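Local coordinates for RagA protein (PDB 6SLN) that probably imports oligopeptides across the outer membrane of Porphyromonas gingivalis as the TonB-dependent channel that works with the lipoprotein RagB, at residues A[922-928]-A[967-973]; A[96-100]-A[610-614]. The contacts are given in a common frame with arbitrary orientation. Residue numbers count along the deposited sequence, not the author numbering.

Interaction 1 (A[922-928]-A[967-973]); sequences ENASFLR and YKGFDPE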
ATOM      1  N   GLU A 922       8.829  43.486 -12.028  1.00 48.92           N
ATOM      2  CA  GLU A 922       9.653  44.213 -11.076  1.00 51.71           C
ATOM      3  C   GLU A 922      11.101  43.749 -11.114  1.00 45.25           C
ATOM      4  O   GLU A 922      11.391  42.579 -11.368  1.00 41.88           O
ATOM      5  CB  GLU A 922       9.117  44.053  -9.653  1.00 53.16           C
ATOM      6  CG  GLU A 922       7.743  44.636  -9.441  1.00 56.63           C
ATOM      7  CD  GLU A 922       7.304  44.504  -8.001  1.00 57.96           C
ATOM      8  OE1 GLU A 922       8.172  44.692  -7.122  1.00 60.24           O
ATOM      9  OE2 GLU A 922       6.115  44.192  -7.749  1.00 51.23           O
ATOM     10  N   ASN A 923      12.002  44.688 -10.832  1.00 43.45           N
ATOM     11  CA  ASN A 923      13.406  44.390 -10.583  1.00 43.58           C
ATOM     12  C   ASN A 923      13.593  43.562  -9.317  1.00 49.28           C
ATOM     13  O   ASN A 923      13.690  44.114  -8.209  1.00 47.67           O
ATOM     14  CB  ASN A 923      14.195  45.689 -10.470  1.00 44.75           C
ATOM     15  CG  ASN A 923      15.678  45.465 -10.513  1.00 54.19           C
ATOM     16  OD1 ASN A 923      16.201  44.534  -9.887  1.00 56.06           O
ATOM     17  ND2 ASN A 923      16.375  46.303 -11.267  1.00 56.35           N
ATOM     18  N   ALA A 924      13.658  42.238  -9.468  1.00 46.98           N
ATOM     19  CA  ALA A 924      13.813  41.340  -8.332  1.00 43.63           C
ATOM     20  C   ALA A 924      15.280  41.038  -8.014  1.00 48.70           C
ATOM     21  O   ALA A 924      15.574  40.007  -7.394  1.00 53.52           O
ATOM     22  CB  ALA A 924      13.032  40.045  -8.569  1.00 41.22           C
ATOM     23  N   SER A 925      16.201  41.915  -8.410  1.00 48.31           N
ATOM     24  CA  SER A 925      17.593  41.757  -8.009  1.00 52.55           C
ATOM     25  C   SER A 925      17.743  42.015  -6.512  1.00 57.21           C
ATOM     26  O   SER A 925      16.916  42.692  -5.886  1.00 59.57           O
ATOM     27  CB  SER A 925      18.500  42.708  -8.793  1.00 43.93           C
ATOM     28  OG  SER A 925      18.051  42.848 -10.121  1.00 45.15           O
ATOM     29  N   PHE A 926      18.811  41.471  -5.930  1.00 42.98           N
ATOM     30  CA  PHE A 926      18.935  41.594  -4.484  1.00 52.24           C
ATOM     31  C   PHE A 926      20.346  41.275  -4.023  1.00 54.36           C
ATOM     32  O   PHE A 926      21.061  40.491  -4.643  1.00 58.22           O
ATOM     33  CB  PHE A 926      17.941  40.684  -3.751  1.00 49.15           C
ATOM     34  CG  PHE A 926      18.178  39.209  -3.970  1.00 50.61           C
ATOM     35  CD1 PHE A 926      18.975  38.475  -3.095  1.00 51.11           C
ATOM     36  CD2 PHE A 926      17.584  38.546  -5.037  1.00 49.45           C
ATOM     37  CE1 PHE A 926      19.176  37.104  -3.290  1.00 46.25           C
ATOM     38  CE2 PHE A 926      17.777  37.181  -5.222  1.00 45.80           C
ATOM     39  CZ  PHE A 926      18.572  36.465  -4.342  1.00 39.64           C
ATOM     40  N   LEU A 927      20.724  41.901  -2.918  1.00 61.19           N
ATOM     41  CA  LEU A 927      21.909  41.556  -2.151  1.00 56.64           C
ATOM     42  C   LEU A 927      21.442  41.010  -0.810  1.00 61.31           C
ATOM     43  O   LEU A 927      20.581  41.609  -0.158  1.00 58.39           O
ATOM     44  CB  LEU A 927      22.793  42.781  -1.966  1.00 45.64           C
ATOM     45  CG  LEU A 927      23.771  42.862  -0.802  1.00 46.26           C
ATOM     46  CD1 LEU A 927      24.969  41.995  -1.084  1.00 46.61           C
ATOM     47  CD2 LEU A 927      24.201  44.315  -0.573  1.00 47.50           C
ATOM     48  N   ARG A 928      21.968  39.862  -0.415  1.00 58.37           N
ATOM     49  CA  ARG A 928      21.562  39.237   0.833  1.00 52.01           C
ATOM     50  C   ARG A 928      22.786  39.006   1.701  1.00 55.92           C
ATOM     51  O   ARG A 928      23.752  38.367   1.268  1.00 62.15           O
ATOM     52  CB  ARG A 928      20.829  37.925   0.579  1.00 47.71           C
ATOM     53  CG  ARG A 928      19.828  37.582   1.666  1.00 49.41           C
ATOM     54  CD  ARG A 928      18.703  36.755   1.071  1.00 53.49           C
ATOM     55  NE  ARG A 928      17.459  37.499   0.992  1.00 60.94           N
ATOM     56  CZ  ARG A 928      16.369  37.087   0.354  1.00 56.02           C
ATOM     57  NH1 ARG A 928      16.365  35.923  -0.279  1.00 38.45           N
ATOM     58  NH2 ARG A 928      15.277  37.853   0.357  1.00 63.72           N
ATOM     59  N   TYR A 967      12.169  44.902  -4.783  1.00 43.32           N
ATOM     60  CA  TYR A 967      11.034  44.041  -5.086  1.00 43.92           C
ATOM     61  C   TYR A 967       9.912  44.279  -4.083  1.00 51.43           C
ATOM     62  O   TYR A 967      10.106  44.112  -2.879  1.00 57.91           O
ATOM     63  CB  TYR A 967      11.451  42.575  -5.068  1.00 41.18           C
ATOM     64  CG  TYR A 967      10.352  41.690  -5.582  1.00 40.34           C
ATOM     65  CD1 TYR A 967       9.904  41.824  -6.880  1.00 40.44           C
ATOM     66  CD2 TYR A 967       9.737  40.738  -4.774  1.00 50.87           C
ATOM     67  CE1 TYR A 967       8.890  41.029  -7.380  1.00 50.37           C
ATOM     68  CE2 TYR A 967       8.706  39.932  -5.270  1.00 56.73           C
ATOM     69  CZ  TYR A 967       8.286  40.089  -6.579  1.00 54.30           C
ATOM     70  OH  TYR A 967       7.275  39.315  -7.109  1.00 52.63           O
ATOM     71  N   LYS A 968       8.735  44.638  -4.578  1.00 54.32           N
ATOM     72  CA  LYS A 968       7.601  44.990  -3.730  1.00 46.86           C
ATOM     73  C   LYS A 968       6.823  43.779  -3.235  1.00 45.97           C
ATOM     74  O   LYS A 968       5.767  43.955  -2.612  1.00 51.55           O
ATOM     75  CB  LYS A 968       6.657  45.946  -4.478  1.00 48.48           C
ATOM     76  CG  LYS A 968       7.312  47.266  -4.910  1.00 43.64           C
ATOM     77  CD  LYS A 968       6.704  47.817  -6.199  1.00 52.58           C
ATOM     78  CE  LYS A 968       7.796  48.360  -7.156  1.00 61.01           C
ATOM     79  NZ  LYS A 968       8.940  47.393  -7.485  1.00 51.80           N
ATOM     80  N   GLY A 969       7.305  42.562  -3.486  1.00 44.41           N
ATOM     81  CA  GLY A 969       6.812  41.381  -2.808  1.00 43.58           C
ATOM     82  C   GLY A 969       7.697  40.969  -1.636  1.00 39.10           C
ATOM     83  O   GLY A 969       8.664  41.640  -1.270  1.00 41.83           O
ATOM     84  N   PHE A 970       7.369  39.820  -1.055  1.00 38.28           N
ATOM     85  CA  PHE A 970       8.025  39.442   0.192  1.00 46.18           C
ATOM     86  C   PHE A 970       9.485  39.064  -0.036  1.00 49.51           C
ATOM     87  O   PHE A 970      10.377  39.505   0.698  1.00 49.69           O
ATOM     88  CB  PHE A 970       7.273  38.287   0.848  1.00 47.82           C
ATOM     89  CG  PHE A 970       5.978  38.694   1.490  1.00 48.91           C
ATOM     90  CD1 PHE A 970       4.810  38.761   0.742  1.00 39.19           C
ATOM     91  CD2 PHE A 970       5.926  38.995   2.856  1.00 46.62           C
ATOM     92  CE1 PHE A 970       3.608  39.118   1.346  1.00 39.73           C
ATOM     93  CE2 PHE A 970       4.740  39.349   3.457  1.00 37.63           C
ATOM     94  CZ  PHE A 970       3.578  39.417   2.698  1.00 40.10           C
ATOM     95  N   ASP A 971       9.744  38.248  -1.037  1.00 48.13           N
ATOM     96  CA  ASP A 971      11.092  37.730  -1.246  1.00 52.80           C
ATOM     97  C   ASP A 971      11.461  37.807  -2.727  1.00 52.16           C
ATOM     98  O   ASP A 971      10.854  37.108  -3.557  1.00 52.50           O
ATOM     99  CB  ASP A 971      11.191  36.286  -0.727  1.00 39.56           C
ATOM    100  CG  ASP A 971      12.620  35.756  -0.719  1.00 41.98           C
ATOM    101  OD1 ASP A 971      13.555  36.498  -1.128  1.00 37.80           O
ATOM    102  OD2 ASP A 971      12.811  34.581  -0.308  1.00 43.97           O
ATOM    103  N   PRO A 972      12.448  38.630  -3.097  1.00 39.12           N
ATOM    104  CA  PRO A 972      12.888  38.637  -4.501  1.00 56.63           C
ATOM    105  C   PRO A 972      13.443  37.290  -4.953  1.00 55.90           C
ATOM    106  O   PRO A 972      13.369  36.972  -6.142  1.00 53.60           O
ATOM    107  CB  PRO A 972      13.946  39.754  -4.540  1.00 59.09           C
ATOM    108  CG  PRO A 972      14.405  39.926  -3.119  1.00 49.06           C
ATOM    109  CD  PRO A 972      13.273  39.489  -2.233  1.00 39.55           C
ATOM    110  N   GLU A 973      13.958  36.468  -4.035  1.00 54.17           N
ATOM    111  CA  GLU A 973      14.437  35.143  -4.413  1.00 51.96           C
ATOM    112  C   GLU A 973      13.305  34.166  -4.694  1.00 47.83           C
ATOM    113  O   GLU A 973      13.521  33.163  -5.378  1.00 46.63           O
ATOM    114  CB  GLU A 973      15.336  34.572  -3.315  1.00 51.67           C
ATOM    115  CG  GLU A 973      16.111  33.312  -3.705  1.00 52.69           C
ATOM    116  CD  GLU A 973      17.139  32.928  -2.655  1.00 57.54           C
ATOM    117  OE1 GLU A 973      17.780  31.859  -2.770  1.00 61.92           O
ATOM    118  OE2 GLU A 973      17.311  33.712  -1.701  1.00 60.91           O
TER
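At one end of the contact R928 forms a salt-bridge network with D971 and E973: its NH2 lies 2.6 Å from OD1 of D971, its NH1 lies 3.0 Å from that same oxygen, and NH1 also meets OE2 of E973 at 2.8 Å, a bond with weak hydrogen-bond geometry. Both acids approach the guanidinium near its plane, where its N-H groups point. This joins strand 921-937 of the TonB-dependent receptor barrel to the loop that follows the neighbouring strand 951-964. At the other end a second salt bridge links OE1 of E922 to NZ of K968 (2.8 Å), and the same oxygen accepts a hydrogen bond from the backbone N of K968 at 2.6 Å, while OE2 of E922 pairs with R876. Between these charged ends the contact is mainly van der Waals, O of A924 lying 3.3 Å from CB of P972. P972, compact and rigid, sets its CB 4.1 Å from CB of A924 and its CG 3.7 Å from CB of F926; the small A924 lets the loop come close and also touches the Y967 ring. The strand is interrupted here, and an Asx turn, OD1 of N923 accepting from N of S925 (3.0 Å), lies at the break. Through E973 the loop also reaches T133 of the plug domain. D971 makes a second Asx turn: its OD1, already bound to R928, accepts a hydrogen bond from the backbone N of E973 at 2.9 Å.

Interaction 2 (A[96-100]-A[610-614]); sequences STVSG and VGGMF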
ATOM      1  N   SER A  96      39.871  16.086  -9.758  1.00123.99           N
ATOM      2  CA  SER A  96      39.998  17.382 -10.416  1.00121.50           C
ATOM      3  C   SER A  96      40.714  17.236 -11.752  1.00110.54           C
ATOM      4  O   SER A  96      40.631  16.186 -12.398  1.00113.93           O
ATOM      5  CB  SER A  96      40.760  18.367  -9.521  1.00126.20           C
ATOM      6  OG  SER A  96      40.462  18.158  -8.148  1.00126.75           O
ATOM      7  N   THR A  97      41.423  18.287 -12.158  1.00 96.22           N
ATOM      8  CA  THR A  97      42.392  18.214 -13.241  1.00 86.16           C
ATOM      9  C   THR A  97      43.161  19.527 -13.316  1.00 74.99           C
ATOM     10  O   THR A  97      42.662  20.587 -12.921  1.00 71.71           O
ATOM     11  CB  THR A  97      41.730  17.891 -14.588  1.00 89.92           C
ATOM     12  OG1 THR A  97      42.717  17.381 -15.497  1.00 85.19           O
ATOM     13  CG2 THR A  97      41.082  19.116 -15.177  1.00 96.66           C
ATOM     14  N   VAL A  98      44.380  19.433 -13.848  1.00 71.38           N
ATOM     15  CA  VAL A  98      45.327  20.543 -13.829  1.00 72.50           C
ATOM     16  C   VAL A  98      44.826  21.724 -14.659  1.00 71.32           C
ATOM     17  O   VAL A  98      45.114  22.885 -14.340  1.00 67.79           O
ATOM     18  CB  VAL A  98      46.699  20.035 -14.324  1.00 77.60           C
ATOM     19  CG1 VAL A  98      47.823  20.959 -13.856  1.00 78.45           C
ATOM     20  CG2 VAL A  98      46.938  18.572 -13.890  1.00 74.67           C
ATOM     21  N   SER A  99      44.082  21.452 -15.736  1.00 75.60           N
ATOM     22  CA  SER A  99      43.571  22.471 -16.645  1.00 77.21           C
ATOM     23  C   SER A  99      42.167  22.932 -16.293  1.00 80.58           C
ATOM     24  O   SER A  99      41.662  23.865 -16.925  1.00 84.25           O
ATOM     25  CB  SER A  99      43.537  21.938 -18.083  1.00 76.23           C
ATOM     26  OG  SER A  99      44.623  21.078 -18.353  1.00 78.78           O
ATOM     27  N   GLY A 100      41.520  22.289 -15.326  1.00 74.37           N
ATOM     28  CA  GLY A 100      40.097  22.473 -15.148  1.00 66.54           C
ATOM     29  C   GLY A 100      39.763  23.718 -14.347  1.00 66.17           C
ATOM     30  O   GLY A 100      40.492  24.115 -13.437  1.00 70.25           O
ATOM     31  N   VAL A 610      39.964  18.212 -24.216  1.00 46.98           N
ATOM     32  CA  VAL A 610      41.388  18.449 -24.335  1.00 48.24           C
ATOM     33  C   VAL A 610      41.694  19.681 -23.512  1.00 56.50           C
ATOM     34  O   VAL A 610      41.018  20.705 -23.654  1.00 60.73           O
ATOM     35  CB  VAL A 610      41.800  18.633 -25.804  1.00 55.49           C
ATOM     36  CG1 VAL A 610      40.834  19.582 -26.473  1.00 55.10           C
ATOM     37  CG2 VAL A 610      43.224  19.146 -25.903  1.00 50.45           C
ATOM     38  N   GLY A 611      42.680  19.571 -22.624  1.00 59.62           N
ATOM     39  CA  GLY A 611      42.980  20.634 -21.697  1.00 64.47           C
ATOM     40  C   GLY A 611      44.469  20.935 -21.669  1.00 67.43           C
ATOM     41  O   GLY A 611      45.306  20.098 -22.006  1.00 72.08           O
ATOM     42  N   GLY A 612      44.776  22.164 -21.268  1.00 64.61           N
ATOM     43  CA  GLY A 612      46.149  22.599 -21.133  1.00 61.95           C
ATOM     44  C   GLY A 612      46.318  23.553 -19.973  1.00 68.54           C
ATOM     45  O   GLY A 612      45.486  24.439 -19.767  1.00 76.92           O
ATOM     46  N   MET A 613      47.374  23.357 -19.186  1.00 69.04           N
ATOM     47  CA  MET A 613      47.775  24.297 -18.146  1.00 70.82           C
ATOM     48  C   MET A 613      49.243  24.639 -18.360  1.00 73.72           C
ATOM     49  O   MET A 613      50.102  23.751 -18.306  1.00 70.54           O
ATOM     50  CB  MET A 613      47.556  23.714 -16.744  1.00 68.45           C
ATOM     51  CG  MET A 613      47.877  24.683 -15.598  1.00 69.85           C
ATOM     52  SD  MET A 613      49.643  24.893 -15.200  1.00 73.77           S
ATOM     53  CE  MET A 613      49.767  23.882 -13.728  1.00 71.59           C
ATOM     54  N   PHE A 614      49.533  25.921 -18.579  1.00 77.99           N
ATOM     55  CA  PHE A 614      50.886  26.402 -18.840  1.00 75.26           C
ATOM     56  C   PHE A 614      51.321  27.287 -17.685  1.00 72.42           C
ATOM     57  O   PHE A 614      50.683  28.308 -17.410  1.00 81.73           O
ATOM     58  CB  PHE A 614      50.944  27.173 -20.157  1.00 77.94           C
ATOM     59  CG  PHE A 614      50.244  26.479 -21.285  1.00 85.81           C
ATOM     60  CD1 PHE A 614      50.928  25.589 -22.099  1.00 85.98           C
ATOM     61  CD2 PHE A 614      48.896  26.705 -21.526  1.00 89.37           C
ATOM     62  CE1 PHE A 614      50.290  24.950 -23.132  1.00 85.71           C
ATOM     63  CE2 PHE A 614      48.247  26.064 -22.559  1.00 89.54           C
ATOM     64  CZ  PHE A 614      48.947  25.185 -23.366  1.00 88.75           C
TER
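This is a plug-to-barrel contact: a tight turn near the start of the modelled plug domain rests against strand 604-614 of the barrel wall. T97 to G100 form a type I beta turn, closed by N of G100 bonding to O of T97 at 3.2 Å, and it presents V98 and S99 to the strand. The small S99 points at the strand, its OG 3.3 Å from C of G611 and 3.1 Å from N of G612, the latter too poorly angled to be a hydrogen bond. G611 makes room: a CB there would clash with CB of S99. Beside it, CG1 of V98 packs 3.5 Å from CE of M613, whose long, flexible side chain can follow the turn's surface. OD2 of D587, on adjacent strand 584-595, takes part in hydrogen bonds with both S99 OG and T97 OG1. With no hydrogen bond or salt bridge directly between the two segments, the contact depends on close fit and apolar packing, with D587 supplying hydrogen bonds from the wall to T97 and S99.

Both contacts reach the same barrel sheet but at well-separated places: their centres are 39 Å apart and their nearest atoms about 26 Å, so they do not touch. Interaction 2 comes first along the chain and joins the start of the plug to strand 604-614, 510 residues later; interaction 1 opens only after it has closed and bridges just 39 residues within the C-terminal part of the barrel. Interaction 2 joins plug and wall directly, whereas interaction 1 joins a loop to a barrel strand, with E973 of that loop also touching the plug. The plug, which precedes the barrel in sequence, thus meets it at sites far apart, as expected for a plug filling a barrel lumen.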